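Local coordinates for protein cyclomaltodextrin glucanotransferase (Caldanaerobacter subterraneus, PDB 6WNU) that belongs to the alpha-amylase family of TIM-barrel proteins and carries bound calcium ions, at residues S33-Q38 with M89-I94; N67-W72 with E112-Y117; D124-E129 with K233-L238. All coordinates share one frame; numbering follows the deposited sequence.

Contact 1 of 3, residues S33-Q38 with M89-I94; sequences SEVIYQ and MGVTAI
Glu34 and Thr92 meet with their side chains at about a right angle. The Thr92 hydroxyl, held between its own backbone N and carbonyl carbon (chi1 70°), donates from OG1 to Glu34 OE2 at 2.7 Å, on the anti lone pair of that carboxylate oxygen. The same OG1 accepts the backbone N of Val35, a nearly straight bond, so one buried hydroxyl is gripped twice by the opposite segment. Val35 O in turn takes two donors, Thr92 N in its carbonyl plane and Ala93 N tilted out of it, where the chain turns into the strand.

Tyr37 and Met89 also cross at about a right angle. Met89 SD makes an oblique Met-aromatic contact with the Tyr37 ring, 5.0 Å from its centroid, and the methyl CE packs 3.8 Å from Tyr37 CE1. Val91 CG1 lies 3.6 Å from Tyr37 CB. Tyr37 OH is hydrogen-bonded to Glu386.

Parallel pairing of Ile36 with Ala93 and of Tyr37 with Ile94 joins strands 36-39 and 93-96, two neighbours in the TIM barrel. Strand 378-382 flanks 36-39 on its other edge, helix 83-87 covers the face bearing Tyr37 and Ile94, and helix 413-427 packs against Val35 and Met89.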
loop_
_atom_site.group_PDB
_atom_site.type_symbol
_atom_site.label_atom_id
_atom_site.label_comp_id
_atom_site.label_asym_id
_atom_site.label_seq_id
_atom_site.Cartn_x
_atom_site.Cartn_y
_atom_site.Cartn_z
ATOM N N SER A 33 14.849 7.666 -2.017
ATOM C CA SER A 33 14.195 6.366 -2.052
ATOM C C SER A 33 13.285 6.242 -0.845
ATOM O O SER A 33 13.628 6.705 0.242
ATOM C CB SER A 33 15.214 5.216 -2.048
ATOM O OG SER A 33 15.911 5.168 -3.273
ATOM N N GLU A 34 12.141 5.586 -1.029
ATOM C CA GLU A 34 11.122 5.539 0.005
ATOM C C GLU A 34 10.747 4.102 0.334
ATOM O O GLU A 34 10.903 3.199 -0.491
ATOM C CB GLU A 34 9.861 6.312 -0.434
ATOM C CG GLU A 34 10.151 7.684 -1.006
ATOM C CD GLU A 34 10.185 8.767 0.056
ATOM O OE1 GLU A 34 10.290 9.952 -0.323
ATOM O OE2 GLU A 34 10.103 8.443 1.267
ATOM N N VAL A 35 10.251 3.913 1.559
ATOM C CA VAL A 35 9.742 2.640 2.064
ATOM C C VAL A 35 8.487 2.968 2.861
ATOM O O VAL A 35 8.552 3.747 3.814
ATOM C CB VAL A 35 10.773 1.907 2.951
ATOM C CG1 VAL A 35 10.134 0.716 3.662
ATOM C CG2 VAL A 35 11.979 1.448 2.127
ATOM N N ILE A 36 7.353 2.367 2.493
ATOM C CA ILE A 36 6.041 2.729 3.032
ATOM C C ILE A 36 5.571 1.650 3.997
ATOM O O ILE A 36 5.710 0.453 3.719
ATOM C CB ILE A 36 5.020 2.918 1.891
ATOM C CG1 ILE A 36 5.371 4.108 1.010
ATOM C CG2 ILE A 36 3.574 3.027 2.415
ATOM C CD1 ILE A 36 4.504 4.163 -0.227
ATOM N N TYR A 37 5.007 2.073 5.125
ATOM C CA TYR A 37 4.322 1.191 6.057
ATOM C C TYR A 37 2.844 1.571 6.019
ATOM O O TYR A 37 2.498 2.729 6.266
ATOM C CB TYR A 37 4.929 1.333 7.457
ATOM C CG TYR A 37 4.544 0.309 8.513
ATOM C CD1 TYR A 37 4.965 -1.025 8.442
ATOM C CD2 TYR A 37 3.813 0.697 9.623
ATOM C CE1 TYR A 37 4.613 -1.945 9.466
ATOM C CE2 TYR A 37 3.467 -0.199 10.618
ATOM C CZ TYR A 37 3.870 -1.505 10.539
ATOM O OH TYR A 37 3.497 -2.340 11.563
ATOM N N GLN A 38 1.984 0.617 5.652
ATOM C CA GLN A 38 0.549 0.859 5.567
ATOM C C GLN A 38 -0.120 0.478 6.885
ATOM O O GLN A 38 -0.072 -0.683 7.291
ATOM C CB GLN A 38 -0.066 0.066 4.409
ATOM C CG GLN A 38 -1.583 0.187 4.314
ATOM C CD GLN A 38 -2.207 -0.844 3.383
ATOM O OE1 GLN A 38 -1.505 -1.636 2.742
ATOM N NE2 GLN A 38 -3.541 -0.866 3.337
ATOM N N MET A 89 12.214 0.080 11.695
ATOM C CA MET A 89 12.137 -0.756 10.511
ATOM C C MET A 89 12.673 -0.070 9.271
ATOM O O MET A 89 12.571 -0.639 8.178
ATOM C CB MET A 89 10.679 -1.171 10.251
ATOM C CG MET A 89 10.367 -2.619 10.551
ATOM S SD MET A 89 8.631 -2.957 10.201
ATOM C CE MET A 89 7.808 -2.036 11.501
ATOM N N GLY A 90 13.199 1.145 9.391
ATOM C CA GLY A 90 13.678 1.836 8.212
ATOM C C GLY A 90 12.596 2.425 7.332
ATOM O O GLY A 90 12.890 2.824 6.199
ATOM N N VAL A 91 11.353 2.478 7.817
ATOM C CA VAL A 91 10.247 3.077 7.076
ATOM C C VAL A 91 10.487 4.572 6.877
ATOM O O VAL A 91 10.935 5.273 7.795
ATOM C CB VAL A 91 8.947 2.802 7.847
ATOM C CG1 VAL A 91 7.770 3.596 7.287
ATOM C CG2 VAL A 91 8.668 1.298 7.849
ATOM N N THR A 92 10.201 5.077 5.667
ATOM C CA THR A 92 10.343 6.505 5.405
ATOM C C THR A 92 9.017 7.228 5.245
ATOM O O THR A 92 9.004 8.463 5.208
ATOM C CB THR A 92 11.191 6.757 4.151
ATOM O OG1 THR A 92 10.465 6.352 2.979
ATOM C CG2 THR A 92 12.497 5.998 4.237
ATOM N N ALA A 93 7.908 6.504 5.157
ATOM C CA ALA A 93 6.613 7.125 4.940
ATOM C C ALA A 93 5.547 6.194 5.489
ATOM O O ALA A 93 5.645 4.975 5.323
ATOM C CB ALA A 93 6.367 7.398 3.457
ATOM N N ILE A 94 4.553 6.763 6.160
ATOM C CA ILE A 94 3.441 5.991 6.704
ATOM C C ILE A 94 2.196 6.308 5.894
ATOM O O ILE A 94 1.745 7.462 5.846
ATOM C CB ILE A 94 3.201 6.278 8.190
ATOM C CG1 ILE A 94 4.405 5.844 9.039
ATOM C CG2 ILE A 94 1.924 5.584 8.654
ATOM C CD1 ILE A 94 4.253 6.193 10.530
#

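Contact 2 of 3, residues N67-W72 with E112-Y117; sequences NWRMYW and EINAPY
Arg69 and Ala115 supply the backbone hydrogen bond between these segments: Ala115 N donates to Arg69 O at 2.7 Å.

Among the side chains, Arg69 lies alongside Asn114, pointing the same way, and its CD packs closely, 3.0 Å from Asn114 OD1, though no hydrogen bond forms between these two side chains. Towards Glu112 the attraction is a long salt bridge, Arg69 NH1 to Glu112 OE2 at 3.7 Å, with the guanidinium and carboxylate planes 34° apart. The Asn114 amide is held by two bonds of its own segment, as ND2 donates to Glu112 O and to Glu112 OE1, both acceptors lying close to the amide plane. This would steady the Glu112 carboxylate, whose other oxygen faces Arg69.

In the fold, residues 67-72 form part of the long excursion between strand 36-39 and helix 76-81 of the catalytic barrel. A type I turn from Asn67 to Met70 shapes them, with Asn67 O receiving Met70 N and Trp72 NE1 from opposite faces of its plane. The partner segment begins as the second strand of the hairpin 107-109/112-114, then bends through an inverse gamma turn centred on Pro116.

Of the apolar and aromatic contacts, one lies beside the hairpin strand, where Met70 SD touches Ile113 CG2 at 3.8 Å. Further along, Tyr117 CA sits over one face of the Tyr71 ring, 3.9 Å from its centroid, a CH-pi contact, and Ala115 CB approaches Tyr71 CD2 at 4.0 Å. His131 stacks on Tyr71, while Arg43 makes a cation-pi contact with Tyr117, whose hydroxyl is bonded to Arg402.

A water bridges the segments: it lies 2.7 Å from Tyr71 OH and donates to Pro116 O.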
loop_
_atom_site.group_PDB
_atom_site.type_symbol
_atom_site.label_atom_id
_atom_site.label_comp_id
_atom_site.label_asym_id
_atom_site.label_seq_id
_atom_site.Cartn_x
_atom_site.Cartn_y
_atom_site.Cartn_z
ATOM N N ASN A 67 -16.093 -9.211 17.299
ATOM C CA ASN A 67 -16.980 -8.785 16.218
ATOM C C ASN A 67 -16.108 -7.994 15.245
ATOM O O ASN A 67 -15.757 -6.841 15.505
ATOM C CB ASN A 67 -18.138 -7.960 16.773
ATOM C CG ASN A 67 -19.167 -7.600 15.724
ATOM O OD1 ASN A 67 -18.855 -7.455 14.533
ATOM N ND2 ASN A 67 -20.414 -7.438 16.166
ATOM N N TRP A 68 -15.759 -8.621 14.124
ATOM C CA TRP A 68 -14.712 -8.118 13.243
ATOM C C TRP A 68 -15.145 -6.933 12.394
ATOM O O TRP A 68 -14.335 -6.413 11.621
ATOM C CB TRP A 68 -14.212 -9.262 12.346
ATOM C CG TRP A 68 -13.277 -10.219 13.090
ATOM C CD1 TRP A 68 -13.617 -11.119 14.066
ATOM C CD2 TRP A 68 -11.856 -10.323 12.926
ATOM N NE1 TRP A 68 -12.493 -11.785 14.510
ATOM C CE2 TRP A 68 -11.399 -11.304 13.831
ATOM C CE3 TRP A 68 -10.923 -9.675 12.101
ATOM C CZ2 TRP A 68 -10.045 -11.662 13.926
ATOM C CZ3 TRP A 68 -9.574 -10.037 12.201
ATOM C CH2 TRP A 68 -9.156 -11.020 13.106
ATOM N N ARG A 69 -16.391 -6.487 12.501
ATOM C CA ARG A 69 -16.828 -5.325 11.737
ATOM C C ARG A 69 -17.141 -4.137 12.635
ATOM O O ARG A 69 -17.764 -3.168 12.187
ATOM C CB ARG A 69 -18.014 -5.699 10.851
ATOM C CG ARG A 69 -17.599 -6.681 9.744
ATOM C CD ARG A 69 -18.703 -6.939 8.757
ATOM N NE ARG A 69 -18.194 -7.212 7.410
ATOM C CZ ARG A 69 -18.032 -8.433 6.912
ATOM N NH1 ARG A 69 -18.329 -9.489 7.657
ATOM N NH2 ARG A 69 -17.567 -8.601 5.679
ATOM N N MET A 70 -16.684 -4.183 13.886
ATOM C CA MET A 70 -16.791 -3.087 14.836
ATOM C C MET A 70 -15.460 -2.364 14.933
ATOM O O MET A 70 -14.409 -2.913 14.596
ATOM C CB MET A 70 -17.177 -3.596 16.228
ATOM C CG MET A 70 -18.388 -4.445 16.251
ATOM S SD MET A 70 -19.826 -3.486 16.673
ATOM C CE MET A 70 -20.149 -4.170 18.285
ATOM N N TYR A 71 -15.508 -1.111 15.384
ATOM C CA TYR A 71 -14.269 -0.473 15.805
ATOM C C TYR A 71 -13.661 -1.278 16.947
ATOM O O TYR A 71 -14.372 -1.727 17.854
ATOM C CB TYR A 71 -14.512 0.942 16.301
ATOM C CG TYR A 71 -14.744 2.062 15.309
ATOM C CD1 TYR A 71 -13.679 2.750 14.726
ATOM C CD2 TYR A 71 -16.033 2.524 15.061
ATOM C CE1 TYR A 71 -13.913 3.842 13.843
ATOM C CE2 TYR A 71 -16.264 3.604 14.209
ATOM C CZ TYR A 71 -15.215 4.255 13.623
ATOM O OH TYR A 71 -15.478 5.325 12.797
ATOM N N TRP A 72 -12.339 -1.427 16.925
ATOM C CA TRP A 72 -11.624 -2.145 17.971
ATOM C C TRP A 72 -10.802 -1.230 18.870
ATOM O O TRP A 72 -10.232 -1.712 19.855
ATOM C CB TRP A 72 -10.728 -3.228 17.341
ATOM C CG TRP A 72 -11.514 -4.450 16.923
ATOM C CD1 TRP A 72 -12.868 -4.602 16.970
ATOM C CD2 TRP A 72 -10.989 -5.683 16.393
ATOM N NE1 TRP A 72 -13.222 -5.854 16.523
ATOM C CE2 TRP A 72 -12.087 -6.535 16.157
ATOM C CE3 TRP A 72 -9.696 -6.149 16.102
ATOM C CZ2 TRP A 72 -11.932 -7.831 15.632
ATOM C CZ3 TRP A 72 -9.546 -7.432 15.593
ATOM C CH2 TRP A 72 -10.659 -8.256 15.358
ATOM N N GLU A 112 -26.701 -7.288 11.068
ATOM C CA GLU A 112 -25.265 -7.308 11.335
ATOM C C GLU A 112 -24.741 -5.876 11.356
ATOM O O GLU A 112 -24.761 -5.190 10.327
ATOM C CB GLU A 112 -24.520 -8.137 10.284
ATOM C CG GLU A 112 -22.998 -7.893 10.241
ATOM C CD GLU A 112 -22.285 -8.599 9.080
ATOM O OE1 GLU A 112 -22.345 -8.107 7.922
ATOM O OE2 GLU A 112 -21.654 -9.651 9.338
ATOM N N ILE A 113 -24.261 -5.438 12.516
ATOM C CA ILE A 113 -23.698 -4.098 12.667
ATOM C C ILE A 113 -22.374 -4.005 11.913
ATOM O O ILE A 113 -21.400 -4.691 12.250
ATOM C CB ILE A 113 -23.505 -3.761 14.152
ATOM C CG1 ILE A 113 -24.857 -3.605 14.858
ATOM C CG2 ILE A 113 -22.611 -2.530 14.327
ATOM C CD1 ILE A 113 -25.411 -4.904 15.422
ATOM N N ASN A 114 -22.318 -3.140 10.900
ATOM C CA ASN A 114 -21.079 -2.847 10.178
ATOM C C ASN A 114 -20.625 -1.438 10.549
ATOM O O ASN A 114 -21.263 -0.453 10.164
ATOM C CB ASN A 114 -21.256 -2.966 8.660
ATOM C CG ASN A 114 -21.350 -4.410 8.182
ATOM O OD1 ASN A 114 -20.505 -4.873 7.430
ATOM N ND2 ASN A 114 -22.391 -5.113 8.603
ATOM N N ALA A 115 -19.520 -1.341 11.281
ATOM C CA ALA A 115 -19.044 0.003 11.578
ATOM C C ALA A 115 -18.038 0.459 10.527
ATOM O O ALA A 115 -17.355 -0.363 9.908
ATOM C CB ALA A 115 -18.402 0.045 12.969
ATOM N N PRO A 116 -17.905 1.742 10.285
ATOM C CA PRO A 116 -16.892 2.228 9.342
ATOM C C PRO A 116 -15.496 2.228 9.949
ATOM O O PRO A 116 -14.771 3.212 9.866
ATOM C CB PRO A 116 -17.364 3.656 9.049
ATOM C CG PRO A 116 -17.960 4.088 10.381
ATOM C CD PRO A 116 -18.668 2.854 10.896
ATOM N N TYR A 117 -15.130 1.114 10.596
ATOM C CA TYR A 117 -13.877 1.069 11.348
ATOM C C TYR A 117 -12.671 1.255 10.437
ATOM O O TYR A 117 -11.610 1.684 10.902
ATOM C CB TYR A 117 -13.760 -0.257 12.107
ATOM C CG TYR A 117 -13.570 -1.413 11.155
ATOM C CD1 TYR A 117 -14.662 -2.037 10.551
ATOM C CD2 TYR A 117 -12.293 -1.845 10.817
ATOM C CE1 TYR A 117 -14.478 -3.083 9.655
ATOM C CE2 TYR A 117 -12.096 -2.850 9.922
ATOM C CZ TYR A 117 -13.184 -3.479 9.339
ATOM O OH TYR A 117 -12.953 -4.497 8.444
HETATM O O HOH W 1 -13.682 5.597 10.848
#

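Contact 3 of 3, residues D124-E129 with K233-L238; sequences DFKRVE and KDSIKL. With CA (calcium ion), chain D.
Lys126 lies against Ser235 and Leu238 of helix 226-241, and its course shows how a long side chain can hold a loop to a helix although no direct hydrogen bond joins residues 124-129 to 233-238. CB starts beside Leu238, 4.1 Å from its CD2, a methyl that also approaches the Lys126 backbone O at 3.4 Å. With CG beside the backbone N (chi1 -49°) and a bend at chi2 (-79°), the chain turns over Ser235. CG is still at the margin of the Ser235 hydroxyl, CD is 3.5 Å from Ser235 OG, and CE comes nearer, 3.2 Å from that same OG. A further bend at chi4 (76°) sets NZ. This tip does not pair directly with Asp234; a water spans the interval, accepting from Lys126 NZ at 3.3 Å and donating to Asp234 OD2. Both charges have direct partners too, Asp179 for the lysine and Lys230 for the aspartate.

Next to this chain, Phe125 CB rests 3.5 Å from Ser235 OG, a hydroxyl that is hydrogen-bonded one turn back to Tyr231 O. Tyr231 also reaches the loop, its OH being bonded to Phe125 N.

The loop has its own internal brace. Asp124 OD1 accepts Lys126 N in an Asx turn, within a type I turn from Asp124 to Arg127 that brings Phe125 CB and the Lys126 chain against the helix.

Beyond that corner the loop runs to Glu129, whose OE1 binds calcium at 2.4 Å. Asp101, Asn102, Asn104 and Glu130 bind the same ion, as does a water. The turn 124-127 thus packs on helix 226-241, and the same loop then supplies a calcium ligand in this alpha-amylase-type barrel domain.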
loop_
_atom_site.group_PDB
_atom_site.type_symbol
_atom_site.label_atom_id
_atom_site.label_comp_id
_atom_site.label_asym_id
_atom_site.label_seq_id
_atom_site.Cartn_x
_atom_site.Cartn_y
_atom_site.Cartn_z
ATOM N N ASP A 124 -17.719 13.430 6.572
ATOM C CA ASP A 124 -17.271 14.824 6.620
ATOM C C ASP A 124 -15.779 14.837 6.331
ATOM O O ASP A 124 -14.985 14.401 7.169
ATOM C CB ASP A 124 -17.571 15.452 7.987
ATOM C CG ASP A 124 -17.420 16.969 8.003
ATOM O OD1 ASP A 124 -16.625 17.530 7.223
ATOM O OD2 ASP A 124 -18.094 17.618 8.835
ATOM N N PHE A 125 -15.394 15.341 5.160
ATOM C CA PHE A 125 -13.989 15.321 4.772
ATOM C C PHE A 125 -13.183 16.423 5.435
ATOM O O PHE A 125 -11.962 16.448 5.271
ATOM C CB PHE A 125 -13.850 15.433 3.243
ATOM C CG PHE A 125 -14.318 14.206 2.480
ATOM C CD1 PHE A 125 -15.669 13.952 2.297
ATOM C CD2 PHE A 125 -13.396 13.319 1.928
ATOM C CE1 PHE A 125 -16.092 12.831 1.586
ATOM C CE2 PHE A 125 -13.809 12.194 1.214
ATOM C CZ PHE A 125 -15.145 11.946 1.037
ATOM N N LYS A 126 -13.832 17.338 6.171
ATOM C CA LYS A 126 -13.141 18.434 6.838
ATOM C C LYS A 126 -12.856 18.167 8.309
ATOM O O LYS A 126 -12.290 19.036 8.981
ATOM C CB LYS A 126 -13.954 19.734 6.735
ATOM C CG LYS A 126 -14.445 20.090 5.352
ATOM C CD LYS A 126 -13.363 20.705 4.507
ATOM C CE LYS A 126 -13.951 21.248 3.203
ATOM N NZ LYS A 126 -14.694 22.534 3.421
ATOM N N ARG A 127 -13.246 17.012 8.843
ATOM C CA ARG A 127 -13.069 16.748 10.266
ATOM C C ARG A 127 -12.336 15.432 10.468
ATOM O O ARG A 127 -12.397 14.543 9.617
ATOM C CB ARG A 127 -14.412 16.694 11.007
ATOM C CG ARG A 127 -15.137 18.022 11.108
ATOM C CD ARG A 127 -16.424 17.831 11.897
ATOM N NE ARG A 127 -16.886 19.076 12.491
ATOM C CZ ARG A 127 -18.045 19.215 13.122
ATOM N NH1 ARG A 127 -18.872 18.187 13.229
ATOM N NH2 ARG A 127 -18.383 20.393 13.623
ATOM N N VAL A 128 -11.646 15.311 11.617
ATOM C CA VAL A 128 -10.991 14.060 11.988
ATOM C C VAL A 128 -12.013 13.127 12.616
ATOM O O VAL A 128 -12.912 13.559 13.344
ATOM C CB VAL A 128 -9.808 14.311 12.942
ATOM C CG1 VAL A 128 -9.015 13.020 13.156
ATOM C CG2 VAL A 128 -8.901 15.398 12.408
ATOM N N GLU A 129 -11.877 11.837 12.328
ATOM C CA GLU A 129 -12.731 10.832 12.939
ATOM C C GLU A 129 -12.526 10.812 14.454
ATOM O O GLU A 129 -11.406 10.650 14.939
ATOM C CB GLU A 129 -12.422 9.461 12.329
ATOM C CG GLU A 129 -13.114 8.286 12.984
ATOM C CD GLU A 129 -14.600 8.506 13.211
ATOM O OE1 GLU A 129 -15.331 8.776 12.240
ATOM O OE2 GLU A 129 -15.041 8.387 14.379
ATOM N N LYS A 233 -11.698 19.642 -3.303
ATOM C CA LYS A 233 -10.418 20.330 -3.418
ATOM C C LYS A 233 -10.131 21.195 -2.195
ATOM O O LYS A 233 -8.975 21.308 -1.775
ATOM C CB LYS A 233 -10.374 21.152 -4.706
ATOM C CG LYS A 233 -9.872 20.354 -5.909
ATOM C CD LYS A 233 -10.374 20.893 -7.246
ATOM C CE LYS A 233 -10.024 19.925 -8.370
ATOM N NZ LYS A 233 -10.774 20.193 -9.651
ATOM N N ASP A 234 -11.160 21.818 -1.604
ATOM C CA ASP A 234 -10.954 22.509 -0.333
ATOM C C ASP A 234 -10.571 21.524 0.770
ATOM O O ASP A 234 -9.765 21.842 1.653
ATOM C CB ASP A 234 -12.211 23.292 0.079
ATOM C CG ASP A 234 -12.435 24.561 -0.755
ATOM O OD1 ASP A 234 -11.464 25.112 -1.345
ATOM O OD2 ASP A 234 -13.603 25.013 -0.807
ATOM N N SER A 235 -11.164 20.330 0.756
ATOM C CA SER A 235 -10.833 19.350 1.785
ATOM C C SER A 235 -9.358 18.968 1.719
ATOM O O SER A 235 -8.641 19.034 2.723
ATOM C CB SER A 235 -11.729 18.125 1.642
ATOM O OG SER A 235 -13.093 18.494 1.774
ATOM N N ILE A 236 -8.866 18.616 0.529
ATOM C CA ILE A 236 -7.477 18.174 0.465
ATOM C C ILE A 236 -6.531 19.326 0.780
ATOM O O ILE A 236 -5.440 19.109 1.315
ATOM C CB ILE A 236 -7.173 17.511 -0.896
ATOM C CG1 ILE A 236 -5.977 16.568 -0.761
ATOM C CG2 ILE A 236 -6.930 18.545 -1.979
ATOM C CD1 ILE A 236 -6.224 15.408 0.201
ATOM N N LYS A 237 -6.939 20.574 0.509
ATOM C CA LYS A 237 -6.119 21.716 0.917
ATOM C C LYS A 237 -6.018 21.808 2.433
ATOM O O LYS A 237 -4.962 22.160 2.979
ATOM C CB LYS A 237 -6.702 23.016 0.360
ATOM C CG LYS A 237 -6.365 23.296 -1.087
ATOM C CD LYS A 237 -7.305 24.352 -1.664
ATOM C CE LYS A 237 -6.726 24.965 -2.930
ATOM N NZ LYS A 237 -7.763 25.679 -3.732
ATOM N N LEU A 238 -7.126 21.543 3.125
ATOM C CA LEU A 238 -7.113 21.554 4.581
ATOM C C LEU A 238 -6.116 20.540 5.120
ATOM O O LEU A 238 -5.311 20.846 6.007
ATOM C CB LEU A 238 -8.511 21.254 5.109
ATOM C CG LEU A 238 -8.585 21.042 6.622
ATOM C CD1 LEU A 238 -8.091 22.263 7.376
ATOM C CD2 LEU A 238 -10.000 20.701 7.024
HETATM CA CA CA D . -17.405 9.648 13.052
HETATM O O HOH W 2 -15.763 23.833 0.585
HETATM O O HOH W 3 -17.729 7.239 13.276
#

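From the N terminus the chain enters contact 1 at residues 33-38, which lead into the first barrel strand, and passes into the long loop that carries residues 67-72. It returns at 89-94 to close contact 1 as the next barrel strand begins, then reaches 112-117, where contact 2 closes. Contacts 1 and 2 thus cross along the chain, although about 11 Å separates their nearest atoms. Contact 3 follows in series, opening at 124-129 and closing over a hundred residues later on helix 226-241. Contacts 2 and 3 touch where Tyr71 OH packs 3.3 Å from Glu129 CD, so the loop carrying Tyr71 meets the calcium-binding loop there, while contact 1 lies within the barrel.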